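PDB 5JOZ: Non-reducing end alpha-L-arabinofuranosidase BoGH43B from Bacteroides ovatus, which hydrolyses terminal non-reducing alpha-L-arabinofuranoside residues from the branches of xyloglucan during its degradation. Local coordinates for residues T86-G91 with V102-A107; Y188-E193 with E202-S207; F368-S373 with F501-L506. All coordinates share one frame; numbering follows the deposited sequence.

The three contacts come in series along the chain and illustrate how antiparallel strand pairing builds two different all-beta domains. Contacts 1 and 2 lie in the family 43 catalytic domain, where five four-stranded antiparallel sheets make a five-bladed beta-propeller; each joins the two middle strands of its own blade, the second and the fourth. Their centres are about 23 Å apart, and both approach Asp126, probably important for catalysis. Contact 3 belongs to the C-terminal concanavalin-like sandwich, with its centre about 34 Å from that of contact 1 and about 39 Å from that of contact 2. Hairpins build the propeller blades, whereas 368-373 and 501-506 pair although 127 residues of sequence lie between them.

Contact 1: T86-G91 with V102-A107; sequences TFYVIG and VFYVTA
Tyr88 and Tyr104 bring their rings side by side through opposite first torsions: CG of Tyr88 stands anti to its carbonyl carbon (chi1 -67°), while CG of Tyr104 sits in the crowded position between N and C (chi1 67°). Both side chains point the same way, their planes turned 44° to each other, and Tyr88 CD2 meets Tyr104 CE2 at 3.8 Å. The same CD2-CE2 side of the Tyr88 ring also meets Thr106 CG2, obliquely, 3.6 Å from CD2. Farther along, Ile90 lies opposite Tyr104 in a non-hydrogen-bonded pair, with CB 3.9 Å from Tyr104 CB. The hairpin is the middle of the second blade of the five-bladed propeller, and the face bearing these tyrosines packs on the next blade: Tyr88 meets Phe131, and Tyr104 OH bonds to Pro154 O. An alanine at Tyr88 would probably loosen this interface, since the contacts with Tyr104, Thr106 and Phe131 would go together. On the other face, Phe103 CG also takes the crowded position, laying one ring face over the Gly91 amide, with Phe103 CE1 3.8 Å from Gly91 C. Beneath it, Gly91 N donates almost along the C=O axis to Phe103 O at 3.0 Å.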
loop_
_atom_site.group_PDB
_atom_site.type_symbol
_atom_site.label_atom_id
_atom_site.label_comp_id
_atom_site.label_asym_id
_atom_site.label_seq_id
_atom_site.Cartn_x
_atom_site.Cartn_y
_atom_site.Cartn_z
ATOM N N THR A 86 14.245 17.362 10.454
ATOM C CA THR A 86 12.952 16.788 10.815
ATOM C C THR A 86 12.167 16.327 9.555
ATOM O O THR A 86 11.998 17.101 8.609
ATOM C CB THR A 86 12.116 17.816 11.618
ATOM O OG1 THR A 86 12.800 18.145 12.833
ATOM C CG2 THR A 86 10.719 17.278 11.959
ATOM N N PHE A 87 11.688 15.077 9.570
ATOM C CA PHE A 87 10.833 14.530 8.511
ATOM C C PHE A 87 9.392 14.779 8.872
ATOM O O PHE A 87 9.047 14.715 10.037
ATOM C CB PHE A 87 11.030 13.021 8.372
ATOM C CG PHE A 87 12.384 12.642 7.896
ATOM C CD1 PHE A 87 13.448 12.550 8.786
ATOM C CD2 PHE A 87 12.606 12.365 6.553
ATOM C CE1 PHE A 87 14.713 12.205 8.341
ATOM C CE2 PHE A 87 13.869 12.015 6.106
ATOM C CZ PHE A 87 14.923 11.942 6.993
ATOM N N TYR A 88 8.558 15.042 7.868
ATOM C CA TYR A 88 7.131 15.312 8.051
ATOM C C TYR A 88 6.342 14.418 7.104
ATOM O O TYR A 88 6.692 14.308 5.926
ATOM C CB TYR A 88 6.806 16.769 7.711
ATOM C CG TYR A 88 7.395 17.796 8.655
ATOM C CD1 TYR A 88 8.725 18.174 8.554
ATOM C CD2 TYR A 88 6.617 18.394 9.635
ATOM C CE1 TYR A 88 9.269 19.115 9.410
ATOM C CE2 TYR A 88 7.151 19.338 10.503
ATOM C CZ TYR A 88 8.482 19.693 10.385
ATOM O OH TYR A 88 9.034 20.616 11.240
ATOM N N VAL A 89 5.298 13.772 7.626
ATOM C CA VAL A 89 4.385 13.010 6.806
ATOM C C VAL A 89 2.959 13.440 7.097
ATOM O O VAL A 89 2.466 13.232 8.201
ATOM C CB VAL A 89 4.524 11.493 7.028
ATOM C CG1 VAL A 89 3.447 10.743 6.261
ATOM C CG2 VAL A 89 5.891 11.028 6.564
ATOM N N ILE A 90 2.300 13.995 6.084
ATOM C CA ILE A 90 0.926 14.473 6.187
ATOM C C ILE A 90 0.047 13.520 5.381
ATOM O O ILE A 90 0.455 13.045 4.326
ATOM C CB ILE A 90 0.804 15.955 5.699
ATOM C CG1 ILE A 90 -0.481 16.609 6.210
ATOM C CG2 ILE A 90 0.842 16.079 4.184
ATOM C CD1 ILE A 90 -0.568 18.092 5.938
ATOM N N GLY A 91 -1.139 13.214 5.895
ATOM C CA GLY A 91 -2.117 12.416 5.158
ATOM C C GLY A 91 -3.509 12.643 5.681
ATOM O O GLY A 91 -3.736 13.556 6.484
ATOM N N VAL A 102 -7.381 15.248 8.442
ATOM C CA VAL A 102 -6.013 15.484 8.013
ATOM C C VAL A 102 -5.103 15.612 9.217
ATOM O O VAL A 102 -5.431 16.310 10.157
ATOM C CB VAL A 102 -5.926 16.719 7.096
ATOM C CG1 VAL A 102 -4.484 17.078 6.767
ATOM C CG2 VAL A 102 -6.710 16.458 5.814
ATOM N N PHE A 103 -3.959 14.936 9.169
ATOM C CA PHE A 103 -2.964 14.960 10.252
ATOM C C PHE A 103 -1.561 14.959 9.662
ATOM O O PHE A 103 -1.379 14.569 8.519
ATOM C CB PHE A 103 -3.100 13.715 11.143
ATOM C CG PHE A 103 -2.713 12.451 10.438
ATOM C CD1 PHE A 103 -3.629 11.799 9.643
ATOM C CD2 PHE A 103 -1.405 11.971 10.492
ATOM C CE1 PHE A 103 -3.272 10.674 8.923
ATOM C CE2 PHE A 103 -1.040 10.835 9.780
ATOM C CZ PHE A 103 -1.983 10.187 8.994
ATOM N N TYR A 104 -0.572 15.337 10.459
ATOM C CA TYR A 104 0.799 14.966 10.164
ATOM C C TYR A 104 1.527 14.446 11.385
ATOM O O TYR A 104 1.102 14.671 12.511
ATOM C CB TYR A 104 1.590 16.099 9.467
ATOM C CG TYR A 104 1.884 17.353 10.271
ATOM C CD1 TYR A 104 0.967 18.399 10.324
ATOM C CD2 TYR A 104 3.107 17.516 10.938
ATOM C CE1 TYR A 104 1.235 19.559 11.043
ATOM C CE2 TYR A 104 3.385 18.677 11.663
ATOM C CZ TYR A 104 2.441 19.696 11.711
ATOM O OH TYR A 104 2.689 20.853 12.421
ATOM N N VAL A 105 2.629 13.737 11.128
ATOM C CA VAL A 105 3.533 13.214 12.150
ATOM C C VAL A 105 4.962 13.538 11.743
ATOM O O VAL A 105 5.239 13.699 10.559
ATOM C CB VAL A 105 3.386 11.679 12.343
ATOM C CG1 VAL A 105 2.059 11.349 13.002
ATOM C CG2 VAL A 105 3.517 10.921 11.029
ATOM N N THR A 106 5.859 13.595 12.726
ATOM C CA THR A 106 7.242 14.019 12.522
ATOM C C THR A 106 8.256 13.046 13.114
ATOM O O THR A 106 7.931 12.264 13.991
ATOM C CB THR A 106 7.526 15.428 13.136
ATOM O OG1 THR A 106 7.503 15.373 14.567
ATOM C CG2 THR A 106 6.516 16.454 12.647
ATOM N N ALA A 107 9.495 13.121 12.633
ATOM C CA ALA A 107 10.575 12.272 13.139
ATOM C C ALA A 107 11.961 12.847 12.842
ATOM O O ALA A 107 12.147 13.581 11.873
ATOM C CB ALA A 107 10.459 10.878 12.538
#

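Contact 2: Y188-E193 with E202-S207; sequences YIMSAE and EVIQRS
Strands 188-193 and 202-207 form the central hairpin of the fourth propeller blade, and their packing is tightest on the face bearing Tyr188, Met190, Ile204 and Glu202. Ile204 extends outward on this face, its CG1 anti to the backbone N, so that CD1 lies 3.5 Å from Tyr188 CD2 and also touches Met190 CB. Glu202 bends at chi2 (75°) and folds its carboxylate back over the neighbouring strand: CD is 3.0 Å from Ser191 O, OE2 is 3.4 Å from Met190 CG, and OE1 accepts from Ala239 N. Next to it, Ala192 lies about 4 Å, side chain to side chain, from Glu176, the probable proton donor. Tyr188 OH is anchored on Gly281 O. Solvent reaches the contact at Arg206, which is partly exposed. It runs alongside Tyr188, its CB over one ring face, 3.9 Å from the Tyr188 ring centroid, while its guanidinium, turned 76° from the ring, bonds to Asp280 O. On the reverse face Gln205 NE2 bonds to Ser168 O and to a water that bridges the strands, donating to Ile189 O and lying 2.6 Å from Ser191 OG.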
loop_
_atom_site.group_PDB
_atom_site.type_symbol
_atom_site.label_atom_id
_atom_site.label_comp_id
_atom_site.label_asym_id
_atom_site.label_seq_id
_atom_site.Cartn_x
_atom_site.Cartn_y
_atom_site.Cartn_z
ATOM N N TYR A 188 4.907 25.938 -8.984
ATOM C CA TYR A 188 4.200 24.949 -9.785
ATOM C C TYR A 188 3.259 24.148 -8.924
ATOM O O TYR A 188 3.622 23.737 -7.824
ATOM C CB TYR A 188 5.171 23.954 -10.423
ATOM C CG TYR A 188 6.037 24.501 -11.521
ATOM C CD1 TYR A 188 7.221 25.163 -11.230
ATOM C CD2 TYR A 188 5.702 24.313 -12.858
ATOM C CE1 TYR A 188 8.037 25.642 -12.237
ATOM C CE2 TYR A 188 6.512 24.790 -13.870
ATOM C CZ TYR A 188 7.676 25.456 -13.551
ATOM O OH TYR A 188 8.481 25.947 -14.540
ATOM N N ILE A 189 2.064 23.910 -9.449
ATOM C CA ILE A 189 1.098 22.982 -8.886
ATOM C C ILE A 189 0.967 21.851 -9.898
ATOM O O ILE A 189 0.467 22.058 -11.003
ATOM C CB ILE A 189 -0.277 23.643 -8.637
ATOM C CG1 ILE A 189 -0.165 24.641 -7.483
ATOM C CG2 ILE A 189 -1.343 22.589 -8.317
ATOM C CD1 ILE A 189 -1.393 25.508 -7.282
ATOM N N MET A 190 1.439 20.666 -9.513
ATOM C CA MET A 190 1.344 19.466 -10.333
ATOM C C MET A 190 0.273 18.609 -9.681
ATOM O O MET A 190 0.243 18.470 -8.463
ATOM C CB MET A 190 2.691 18.744 -10.356
ATOM C CG MET A 190 2.794 17.599 -11.367
ATOM S SD MET A 190 4.361 16.696 -11.282
ATOM C CE MET A 190 4.199 15.881 -9.693
ATOM N N SER A 191 -0.607 18.031 -10.481
ATOM C CA SER A 191 -1.762 17.323 -9.932
ATOM C C SER A 191 -2.221 16.200 -10.854
ATOM O O SER A 191 -1.749 16.068 -11.980
ATOM C CB SER A 191 -2.895 18.326 -9.702
ATOM O OG SER A 191 -3.244 18.960 -10.920
ATOM N N ALA A 192 -3.151 15.406 -10.346
ATOM C CA ALA A 192 -3.712 14.267 -11.050
ATOM C C ALA A 192 -5.168 14.547 -11.426
ATOM O O ALA A 192 -5.869 15.237 -10.691
ATOM C CB ALA A 192 -3.619 13.028 -10.169
ATOM N N GLU A 193 -5.599 14.013 -12.575
ATOM C CA GLU A 193 -6.975 14.141 -13.093
ATOM C C GLU A 193 -7.326 12.927 -13.931
ATOM O O GLU A 193 -6.437 12.189 -14.331
ATOM C CB GLU A 193 -7.117 15.354 -14.026
ATOM C CG GLU A 193 -6.654 16.652 -13.438
ATOM C CD GLU A 193 -6.951 17.863 -14.289
ATOM O OE1 GLU A 193 -7.193 17.737 -15.513
ATOM O OE2 GLU A 193 -6.925 18.967 -13.699
ATOM N N GLU A 202 -1.212 12.958 -15.179
ATOM C CA GLU A 202 -0.656 14.028 -14.353
ATOM C C GLU A 202 -0.603 15.279 -15.202
ATOM O O GLU A 202 -0.232 15.212 -16.373
ATOM C CB GLU A 202 0.738 13.679 -13.863
ATOM C CG GLU A 202 1.226 14.550 -12.715
ATOM C CD GLU A 202 0.587 14.237 -11.368
ATOM O OE1 GLU A 202 -0.100 13.209 -11.225
ATOM O OE2 GLU A 202 0.800 15.026 -10.427
ATOM N N VAL A 203 -0.985 16.411 -14.614
ATOM C CA VAL A 203 -0.971 17.712 -15.301
ATOM C C VAL A 203 -0.265 18.748 -14.436
ATOM O O VAL A 203 -0.098 18.547 -13.240
ATOM C CB VAL A 203 -2.400 18.197 -15.683
ATOM C CG1 VAL A 203 -3.111 17.152 -16.535
ATOM C CG2 VAL A 203 -3.244 18.567 -14.462
ATOM N N ILE A 204 0.158 19.856 -15.037
ATOM C CA ILE A 204 0.870 20.900 -14.284
ATOM C C ILE A 204 0.474 22.314 -14.721
ATOM O O ILE A 204 -0.018 22.522 -15.826
ATOM C CB ILE A 204 2.398 20.658 -14.328
ATOM C CG1 ILE A 204 3.119 21.427 -13.204
ATOM C CG2 ILE A 204 2.966 20.961 -15.702
ATOM C CD1 ILE A 204 4.562 21.003 -12.997
ATOM N N GLN A 205 0.647 23.263 -13.805
ATOM C CA GLN A 205 0.429 24.689 -14.061
ATOM C C GLN A 205 1.376 25.500 -13.180
ATOM O O GLN A 205 1.918 24.974 -12.197
ATOM C CB GLN A 205 -1.029 25.061 -13.768
ATOM C CG GLN A 205 -1.523 24.651 -12.386
ATOM C CD GLN A 205 -3.014 24.864 -12.215
ATOM O OE1 GLN A 205 -3.521 25.963 -12.406
ATOM N NE2 GLN A 205 -3.725 23.803 -11.850
ATOM N N ARG A 206 1.580 26.771 -13.521
ATOM C CA ARG A 206 2.541 27.598 -12.798
ATOM C C ARG A 206 2.143 29.074 -12.689
ATOM O O ARG A 206 1.292 29.574 -13.427
ATOM C CB ARG A 206 3.931 27.462 -13.427
ATOM C CG ARG A 206 4.221 28.423 -14.575
ATOM C CD ARG A 206 5.444 27.993 -15.362
ATOM N NE ARG A 206 5.653 28.811 -16.545
ATOM C CZ ARG A 206 6.625 28.633 -17.445
ATOM N NH1 ARG A 206 7.517 27.647 -17.323
ATOM N NH2 ARG A 206 6.703 29.456 -18.490
ATOM N N SER A 207 2.793 29.756 -11.752
ATOM C CA SER A 207 2.574 31.177 -11.521
ATOM C C SER A 207 3.863 31.845 -11.037
ATOM O O SER A 207 4.733 31.190 -10.476
ATOM C CB SER A 207 1.460 31.338 -10.496
ATOM O OG SER A 207 1.339 32.679 -10.062
HETATM O O HOH W 1 -2.080 21.231 -11.584
#

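Contact 3: F368-S373 with F501-L506; sequences FNLTAS and FDFRCL
The concanavalin-like beta-sandwich of the C-terminal domain carries this contact, in which strand 370-373 runs antiparallel to strand 501-505, their short axes at 177°. It is no hairpin: more than 120 residues separate the partners, so the pairing ties together parts of the domain far apart in sequence. Strand 436-442 continues the sheet beyond 370-373, and strand 311-312 does so beyond 501-505. The longer strand that holds 501-505 also contributes Asp499, which binds the calcium ion with Asp313 and Gly341.

Apolar groups carry the buried face. CG of Leu370 takes the crowded place between N and the carbonyl carbon (chi1 67°), which swings CD2 obliquely against the tip of the Phe503 ring, 3.4 Å from CZ. That ring, with CG anti to its own N (chi1 -163°), also receives the Ala372 methyl, whose CB lies 4.1 Å from Phe503 CD1. Phe501 turns one ring face to Ser373 O and meets Trp323 edge-to-face.

The reverse face is more polar and partly open to solvent. Ser373 OG rests against Asp502 CB at 3.6 Å, while the carboxylate of Asp502 is engaged in a salt bridge with Arg311.

Backbone bonds hold the register. Asp502 N reaches Ser373 O at 2.7 Å and Arg504 N reaches Thr371 O at 2.8 Å, both nearly along the C=O axis. Where the pairing leaves the regular strands, Asp507 receives bonds from the amides of Phe368 and Asn369, and the last cross-bond is the more bent one from Leu506 N to Asn369 O, 2.8 Å long.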
loop_
_atom_site.group_PDB
_atom_site.type_symbol
_atom_site.label_atom_id
_atom_site.label_comp_id
_atom_site.label_asym_id
_atom_site.label_seq_id
_atom_site.Cartn_x
_atom_site.Cartn_y
_atom_site.Cartn_z
ATOM N N PHE A 368 2.889 -11.453 -9.574
ATOM C CA PHE A 368 1.876 -12.273 -10.208
ATOM C C PHE A 368 2.133 -13.738 -9.915
ATOM O O PHE A 368 1.237 -14.438 -9.462
ATOM C CB PHE A 368 1.852 -12.031 -11.707
ATOM C CG PHE A 368 1.323 -10.685 -12.073
ATOM C CD1 PHE A 368 -0.029 -10.394 -11.914
ATOM C CD2 PHE A 368 2.178 -9.689 -12.536
ATOM C CE1 PHE A 368 -0.524 -9.136 -12.248
ATOM C CE2 PHE A 368 1.690 -8.439 -12.866
ATOM C CZ PHE A 368 0.339 -8.161 -12.727
ATOM N N ASN A 369 3.374 -14.168 -10.142
ATOM C CA ASN A 369 3.770 -15.559 -10.006
ATOM C C ASN A 369 4.470 -15.756 -8.671
ATOM O O ASN A 369 5.558 -15.226 -8.448
ATOM C CB ASN A 369 4.687 -15.957 -11.167
ATOM C CG ASN A 369 4.052 -15.684 -12.513
ATOM O OD1 ASN A 369 4.342 -14.673 -13.156
ATOM N ND2 ASN A 369 3.139 -16.546 -12.920
ATOM N N LEU A 370 3.840 -16.505 -7.775
ATOM C CA LEU A 370 4.447 -16.782 -6.480
ATOM C C LEU A 370 4.017 -18.080 -5.837
ATOM O O LEU A 370 3.023 -18.698 -6.211
ATOM C CB LEU A 370 4.242 -15.621 -5.493
ATOM C CG LEU A 370 2.895 -15.193 -4.908
ATOM C CD1 LEU A 370 2.136 -16.296 -4.189
ATOM C CD2 LEU A 370 3.161 -14.026 -3.954
ATOM N N THR A 371 4.814 -18.463 -4.851
ATOM C CA THR A 371 4.508 -19.560 -3.966
ATOM C C THR A 371 4.570 -19.017 -2.553
ATOM O O THR A 371 5.529 -18.355 -2.177
ATOM C CB THR A 371 5.515 -20.712 -4.128
ATOM O OG1 THR A 371 5.375 -21.256 -5.442
ATOM C CG2 THR A 371 5.259 -21.818 -3.096
ATOM N N ALA A 372 3.533 -19.308 -1.784
ATOM C CA ALA A 372 3.455 -18.927 -0.383
ATOM C C ALA A 372 3.043 -20.167 0.363
ATOM O O ALA A 372 2.069 -20.806 -0.024
ATOM C CB ALA A 372 2.411 -17.847 -0.198
ATOM N N SER A 373 3.771 -20.518 1.417
ATOM C CA SER A 373 3.391 -21.667 2.234
ATOM C C SER A 373 3.784 -21.474 3.685
ATOM O O SER A 373 4.675 -20.699 3.994
ATOM C CB SER A 373 4.018 -22.951 1.694
ATOM O OG SER A 373 5.430 -22.849 1.650
ATOM N N PHE A 501 6.940 -19.421 7.456
ATOM C CA PHE A 501 6.154 -18.891 6.342
ATOM C C PHE A 501 7.124 -18.540 5.214
ATOM O O PHE A 501 7.983 -17.670 5.394
ATOM C CB PHE A 501 5.385 -17.639 6.784
ATOM C CG PHE A 501 4.352 -17.164 5.793
ATOM C CD1 PHE A 501 4.725 -16.486 4.627
ATOM C CD2 PHE A 501 2.994 -17.362 6.039
ATOM C CE1 PHE A 501 3.770 -16.043 3.727
ATOM C CE2 PHE A 501 2.035 -16.920 5.140
ATOM C CZ PHE A 501 2.418 -16.263 3.982
ATOM N N ASP A 502 6.991 -19.245 4.084
ATOM C CA ASP A 502 7.762 -19.018 2.867
ATOM C C ASP A 502 6.997 -18.109 1.933
ATOM O O ASP A 502 5.805 -18.284 1.730
ATOM C CB ASP A 502 8.007 -20.325 2.107
ATOM C CG ASP A 502 9.043 -21.220 2.765
ATOM O OD1 ASP A 502 9.640 -20.868 3.817
ATOM O OD2 ASP A 502 9.260 -22.309 2.205
ATOM N N PHE A 503 7.701 -17.162 1.334
ATOM C CA PHE A 503 7.114 -16.255 0.365
ATOM C C PHE A 503 8.114 -16.092 -0.782
ATOM O O PHE A 503 9.162 -15.474 -0.596
ATOM C CB PHE A 503 6.822 -14.914 1.046
ATOM C CG PHE A 503 5.863 -14.043 0.286
ATOM C CD1 PHE A 503 4.505 -14.355 0.240
ATOM C CD2 PHE A 503 6.312 -12.910 -0.388
ATOM C CE1 PHE A 503 3.610 -13.559 -0.460
ATOM C CE2 PHE A 503 5.422 -12.109 -1.088
ATOM C CZ PHE A 503 4.067 -12.437 -1.122
ATOM N N ARG A 504 7.812 -16.665 -1.947
ATOM C CA ARG A 504 8.736 -16.635 -3.080
ATOM C C ARG A 504 8.105 -15.970 -4.291
ATOM O O ARG A 504 7.167 -16.505 -4.866
ATOM C CB ARG A 504 9.180 -18.053 -3.425
ATOM C CG ARG A 504 10.438 -18.092 -4.275
ATOM C CD ARG A 504 10.761 -19.517 -4.671
ATOM N NE ARG A 504 10.799 -20.402 -3.504
ATOM C CZ ARG A 504 11.883 -20.714 -2.789
ATOM N NH1 ARG A 504 13.091 -20.234 -3.105
ATOM N NH2 ARG A 504 11.756 -21.537 -1.741
ATOM N N CYS A 505 8.622 -14.797 -4.653
ATOM C CA CYS A 505 8.221 -14.089 -5.862
ATOM C C CYS A 505 9.017 -14.591 -7.081
ATOM O O CYS A 505 10.248 -14.760 -7.029
ATOM C CB CYS A 505 8.439 -12.593 -5.696
ATOM S SG CYS A 505 7.560 -11.836 -4.315
ATOM N N LEU A 506 8.309 -14.812 -8.183
ATOM C CA LEU A 506 8.898 -15.446 -9.362
ATOM C C LEU A 506 8.642 -14.683 -10.662
ATOM O O LEU A 506 8.639 -15.295 -11.734
ATOM C CB LEU A 506 8.350 -16.876 -9.472
ATOM C CG LEU A 506 8.692 -17.766 -8.273
ATOM C CD1 LEU A 506 7.733 -18.944 -8.177
ATOM C CD2 LEU A 506 10.151 -18.211 -8.344
#